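Local coordinates for protein ykuJ (Bacillus subtilis, PDB 2FFG) that is of unknown function and belongs to the DUF1797 family, with two helices packed on one face of a four-stranded antiparallel sheet, at residues A[2-14]-A[67-79]. Residues are numbered along the deposited sequence; the frame is centred on the assembly and turned at random.
Sequences SQLMGIITRLQSL and IDMVSIEIFELLQ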
loop_
_atom_site.group_PDB
_atom_site.type_symbol
_atom_site.label_atom_id
_atom_site.label_comp_id
_atom_site.label_asym_id
_atom_site.label_seq_id
_atom_site.Cartn_x
_atom_site.Cartn_y
_atom_site.Cartn_z
ATOM N N SER A 2 -11.237 1.929 12.121
ATOM C CA SER A 2 -12.436 2.005 11.232
ATOM C C SER A 2 -12.002 2.129 9.778
ATOM O O SER A 2 -10.851 2.463 9.488
ATOM C CB SER A 2 -13.298 3.209 11.603
ATOM O OG SER A 2 -12.614 4.417 11.319
ATOM N N GLN A 3 -12.933 1.865 8.869
ATOM C CA GLN A 3 -12.650 1.932 7.447
ATOM C C GLN A 3 -12.139 3.305 7.031
ATOM O O GLN A 3 -11.178 3.415 6.266
ATOM C CB GLN A 3 -13.908 1.577 6.653
ATOM C CG GLN A 3 -13.648 1.352 5.169
ATOM C CD GLN A 3 -14.840 0.764 4.450
ATOM O OE1 GLN A 3 -14.779 0.472 3.256
ATOM N NE2 GLN A 3 -15.937 0.584 5.178
ATOM N N LEU A 4 -12.776 4.350 7.549
ATOM C CA LEU A 4 -12.385 5.718 7.225
ATOM C C LEU A 4 -10.925 5.977 7.638
ATOM O O LEU A 4 -10.140 6.520 6.859
ATOM C CB LEU A 4 -13.341 6.693 7.915
ATOM C CG LEU A 4 -13.613 8.077 7.313
ATOM C CD1 LEU A 4 -13.825 7.998 5.795
ATOM C CD2 LEU A 4 -14.857 8.658 7.989
HETATM N N MSE A 5 -10.575 5.571 8.857
HETATM C CA MSE A 5 -9.217 5.720 9.378
HETATM C C MSE A 5 -8.240 5.097 8.374
HETATM O O MSE A 5 -7.246 5.715 7.984
HETATM C CB MSE A 5 -9.101 5.011 10.745
HETATM C CG MSE A 5 -7.684 4.947 11.359
HETATM SE SE MSE A 5 -7.546 4.020 13.119
HETATM C CE MSE A 5 -7.315 2.187 12.497
ATOM N N GLY A 6 -8.560 3.879 7.943
ATOM C CA GLY A 6 -7.718 3.163 7.005
ATOM C C GLY A 6 -7.532 3.817 5.652
ATOM O O GLY A 6 -6.487 3.642 5.026
ATOM N N ILE A 7 -8.535 4.560 5.195
ATOM C CA ILE A 7 -8.462 5.244 3.900
ATOM C C ILE A 7 -7.573 6.483 3.977
ATOM O O ILE A 7 -6.852 6.811 3.038
ATOM C CB ILE A 7 -9.856 5.715 3.431
ATOM C CG1 ILE A 7 -10.759 4.510 3.170
ATOM C CG2 ILE A 7 -9.717 6.618 2.201
ATOM C CD1 ILE A 7 -10.301 3.457 2.165
ATOM N N ILE A 8 -7.663 7.181 5.098
ATOM C CA ILE A 8 -6.888 8.386 5.309
ATOM C C ILE A 8 -5.415 8.039 5.447
ATOM O O ILE A 8 -4.557 8.720 4.902
ATOM C CB ILE A 8 -7.371 9.115 6.577
ATOM C CG1 ILE A 8 -8.838 9.529 6.400
ATOM C CG2 ILE A 8 -6.468 10.311 6.862
ATOM C CD1 ILE A 8 -9.537 9.976 7.681
ATOM N N THR A 9 -5.130 6.973 6.181
ATOM C CA THR A 9 -3.755 6.550 6.366
ATOM C C THR A 9 -3.140 6.282 4.997
ATOM O O THR A 9 -2.081 6.818 4.657
ATOM C CB THR A 9 -3.669 5.267 7.214
ATOM O OG1 THR A 9 -4.320 5.480 8.471
ATOM C CG2 THR A 9 -2.211 4.910 7.478
ATOM N N ARG A 10 -3.831 5.473 4.205
ATOM C CA ARG A 10 -3.354 5.126 2.880
ATOM C C ARG A 10 -3.113 6.346 1.988
ATOM O O ARG A 10 -2.187 6.359 1.172
ATOM C CB ARG A 10 -4.343 4.165 2.220
ATOM C CG ARG A 10 -4.363 2.775 2.850
ATOM C CD ARG A 10 -5.513 1.939 2.293
ATOM N NE ARG A 10 -5.448 0.537 2.705
ATOM C CZ ARG A 10 -5.690 0.093 3.934
ATOM N NH1 ARG A 10 -6.024 0.933 4.900
ATOM N NH2 ARG A 10 -5.595 -1.202 4.198
ATOM N N LEU A 11 -3.946 7.371 2.138
ATOM C CA LEU A 11 -3.792 8.569 1.334
ATOM C C LEU A 11 -2.632 9.414 1.834
ATOM O O LEU A 11 -2.025 10.150 1.068
ATOM C CB LEU A 11 -5.084 9.392 1.330
ATOM C CG LEU A 11 -6.295 8.730 0.659
ATOM C CD1 LEU A 11 -7.478 9.686 0.667
ATOM C CD2 LEU A 11 -5.950 8.342 -0.761
ATOM N N GLN A 12 -2.321 9.301 3.119
ATOM C CA GLN A 12 -1.219 10.063 3.687
ATOM C C GLN A 12 0.094 9.477 3.215
ATOM O O GLN A 12 1.013 10.214 2.845
ATOM C CB GLN A 12 -1.285 10.047 5.210
ATOM C CG GLN A 12 -2.483 10.781 5.771
ATOM C CD GLN A 12 -2.575 10.647 7.273
ATOM O OE1 GLN A 12 -2.401 9.555 7.826
ATOM N NE2 GLN A 12 -2.859 11.752 7.946
ATOM N N SER A 13 0.182 8.148 3.219
ATOM C CA SER A 13 1.398 7.489 2.763
ATOM C C SER A 13 1.504 7.614 1.249
ATOM O O SER A 13 2.599 7.570 0.695
ATOM C CB SER A 13 1.416 6.012 3.186
ATOM O OG SER A 13 0.287 5.314 2.703
ATOM N N LEU A 14 0.362 7.792 0.590
ATOM C CA LEU A 14 0.324 7.942 -0.861
ATOM C C LEU A 14 0.980 9.265 -1.259
ATOM O O LEU A 14 1.761 9.312 -2.208
ATOM C CB LEU A 14 -1.133 7.883 -1.359
ATOM C CG LEU A 14 -1.524 7.725 -2.845
ATOM C CD1 LEU A 14 -1.665 9.067 -3.516
ATOM C CD2 LEU A 14 -0.511 6.854 -3.570
ATOM N N ILE A 67 -7.242 16.131 1.712
ATOM C CA ILE A 67 -7.231 14.711 2.013
ATOM C C ILE A 67 -8.474 14.191 2.756
ATOM O O ILE A 67 -8.936 13.077 2.502
ATOM C CB ILE A 67 -5.971 14.361 2.821
ATOM C CG1 ILE A 67 -5.812 12.845 2.902
ATOM C CG2 ILE A 67 -6.061 14.973 4.219
ATOM C CD1 ILE A 67 -6.686 12.043 3.901
ATOM N N ASP A 68 -9.019 14.987 3.667
ATOM C CA ASP A 68 -10.194 14.547 4.411
ATOM C C ASP A 68 -11.411 14.466 3.511
ATOM O O ASP A 68 -12.242 13.569 3.656
ATOM C CB ASP A 68 -10.497 15.485 5.596
ATOM C CG ASP A 68 -9.521 15.310 6.749
ATOM O OD1 ASP A 68 -8.972 14.202 6.899
ATOM O OD2 ASP A 68 -9.314 16.274 7.516
HETATM N N MSE A 69 -11.509 15.402 2.575
HETATM C CA MSE A 69 -12.631 15.436 1.660
HETATM C C MSE A 69 -12.602 14.367 0.574
HETATM O O MSE A 69 -13.652 13.899 0.141
HETATM C CB MSE A 69 -12.727 16.821 1.053
HETATM C CG MSE A 69 -13.094 17.845 2.102
HETATM SE SE MSE A 69 -13.102 19.628 1.441
HETATM C CE MSE A 69 -14.667 19.494 0.302
ATOM N N VAL A 70 -11.416 13.982 0.122
ATOM C CA VAL A 70 -11.331 12.950 -0.890
ATOM C C VAL A 70 -11.581 11.611 -0.191
ATOM O O VAL A 70 -12.211 10.719 -0.742
ATOM C CB VAL A 70 -9.954 12.964 -1.592
ATOM C CG1 VAL A 70 -8.838 12.710 -0.584
ATOM C CG2 VAL A 70 -9.938 11.931 -2.713
ATOM N N SER A 71 -11.112 11.495 1.048
ATOM C CA SER A 71 -11.306 10.287 1.835
ATOM C C SER A 71 -12.788 10.000 2.055
ATOM O O SER A 71 -13.231 8.856 1.988
ATOM C CB SER A 71 -10.619 10.425 3.190
ATOM O OG SER A 71 -9.202 10.445 3.065
ATOM N N ILE A 72 -13.546 11.054 2.329
ATOM C CA ILE A 72 -14.975 10.946 2.575
ATOM C C ILE A 72 -15.694 10.444 1.332
ATOM O O ILE A 72 -16.548 9.556 1.394
ATOM C CB ILE A 72 -15.534 12.321 2.990
ATOM C CG1 ILE A 72 -15.015 12.661 4.385
ATOM C CG2 ILE A 72 -17.053 12.331 2.929
ATOM C CD1 ILE A 72 -15.196 14.119 4.802
ATOM N N GLU A 73 -15.335 11.034 0.204
ATOM C CA GLU A 73 -15.913 10.679 -1.077
ATOM C C GLU A 73 -15.624 9.208 -1.363
ATOM O O GLU A 73 -16.509 8.458 -1.787
ATOM C CB GLU A 73 -15.296 11.567 -2.159
ATOM C CG GLU A 73 -15.860 11.385 -3.555
ATOM C CD GLU A 73 -17.232 12.005 -3.719
ATOM O OE1 GLU A 73 -17.497 13.050 -3.087
ATOM O OE2 GLU A 73 -18.034 11.452 -4.502
ATOM N N ILE A 74 -14.382 8.793 -1.129
ATOM C CA ILE A 74 -14.017 7.405 -1.368
ATOM C C ILE A 74 -14.854 6.496 -0.475
ATOM O O ILE A 74 -15.413 5.499 -0.932
ATOM C CB ILE A 74 -12.531 7.144 -1.094
ATOM C CG1 ILE A 74 -11.669 7.952 -2.068
ATOM C CG2 ILE A 74 -12.228 5.662 -1.282
ATOM C CD1 ILE A 74 -12.226 9.215 -2.746
ATOM N N PHE A 75 -14.946 6.856 0.797
ATOM C CA PHE A 75 -15.713 6.082 1.763
ATOM C C PHE A 75 -17.160 5.877 1.305
ATOM O O PHE A 75 -17.636 4.748 1.192
ATOM C CB PHE A 75 -15.697 6.783 3.126
ATOM C CG PHE A 75 -16.514 6.085 4.177
ATOM C CD1 PHE A 75 -16.001 4.983 4.861
ATOM C CD2 PHE A 75 -17.814 6.498 4.452
ATOM C CE1 PHE A 75 -16.774 4.300 5.806
ATOM C CE2 PHE A 75 -18.595 5.822 5.394
ATOM C CZ PHE A 75 -18.069 4.719 6.071
ATOM N N GLU A 76 -17.855 6.976 1.031
ATOM C CA GLU A 76 -19.244 6.884 0.607
ATOM C C GLU A 76 -19.386 6.059 -0.672
ATOM O O GLU A 76 -20.372 5.352 -0.872
ATOM C CB GLU A 76 -19.824 8.293 0.422
ATOM C CG GLU A 76 -19.718 9.150 1.684
ATOM C CD GLU A 76 -20.503 10.456 1.606
ATOM O OE1 GLU A 76 -20.688 10.984 0.492
ATOM O OE2 GLU A 76 -20.925 10.973 2.663
ATOM N N LEU A 77 -18.379 6.148 -1.523
ATOM C CA LEU A 77 -18.370 5.427 -2.786
ATOM C C LEU A 77 -18.232 3.923 -2.536
ATOM O O LEU A 77 -18.879 3.104 -3.188
ATOM C CB LEU A 77 -17.203 5.940 -3.626
ATOM C CG LEU A 77 -17.349 6.166 -5.122
ATOM C CD1 LEU A 77 -18.679 6.865 -5.457
ATOM C CD2 LEU A 77 -16.155 7.004 -5.565
ATOM N N LEU A 78 -17.389 3.565 -1.580
ATOM C CA LEU A 78 -17.188 2.165 -1.250
ATOM C C LEU A 78 -18.380 1.645 -0.465
ATOM O O LEU A 78 -18.667 0.455 -0.499
ATOM C CB LEU A 78 -15.919 1.993 -0.421
ATOM C CG LEU A 78 -14.622 2.414 -1.115
ATOM C CD1 LEU A 78 -13.493 2.404 -0.118
ATOM C CD2 LEU A 78 -14.322 1.483 -2.270
ATOM N N GLN A 79 -19.072 2.539 0.242
ATOM C CA GLN A 79 -20.223 2.133 1.038
ATOM C C GLN A 79 -21.339 1.672 0.140
ATOM O O GLN A 79 -21.988 0.664 0.426
ATOM C CB GLN A 79 -20.729 3.271 1.931
ATOM C CG GLN A 79 -19.757 3.693 3.004
ATOM C CD GLN A 79 -19.215 2.523 3.800
ATOM O OE1 GLN A 79 -19.956 1.846 4.515
ATOM N NE2 GLN A 79 -17.911 2.278 3.678
#
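Ile8, midway along helix 3-14, meets Ile67 in the first turn of helix 67-79. Their side chains cross at about a right angle, and Ile8 CG2 lies 3.4 Å from Ile67 CD1. Ile67 CG1 stands anti to the backbone N (chi1 -169°), which lays it beside Leu11 CB. The turn at chi2 (-78°) then brings CD1 to Ile8. Leu11 and Val70 reach toward each other tip to tip, CD1 of Leu11 to CG1 of Val70 at 3.5 Å. Ile7 and Leu78 do the same more loosely, with 4.1 Å between Ile7 CD1 and Leu78 CD1. Toward the start of helix 3-14, Leu4 CD1 comes 3.5 Å from Phe75 CB and approaches the ring obliquely.

Ser71 is a buried polar residue among the apolar side chains. Ser71 CA and Ile8 CA, 5.9 Å apart, are the closest pair of CA atoms between the segments. The hydroxyl is turned back to its own helix, and Ser71 OG donates to Ile67 O at 2.7 Å. That carbonyl also accepts the backbone N-H of Ser71, from the other face of its plane. The buried OG thus has a partner while Ile8 CG1 and Leu11 CD1 close over it. A leucine in its place would probably press on Ile8 and Leu11 and leave Ile67 O without the hydroxyl.

Apolar packing carries most of the contact. The helix segments run at a slant, their N-to-C directions 130° apart, with the axes approaching to 9.4 Å. Beneath them Ile7 touches Phe29, Leu11 touches Val39 and Ile74 touches Leu50. The pair forms the helical layer of a two-layer alpha/beta sandwich, in which the first and last helices of an alpha-beta(4)-alpha chain lie together on one face of the antiparallel sheet.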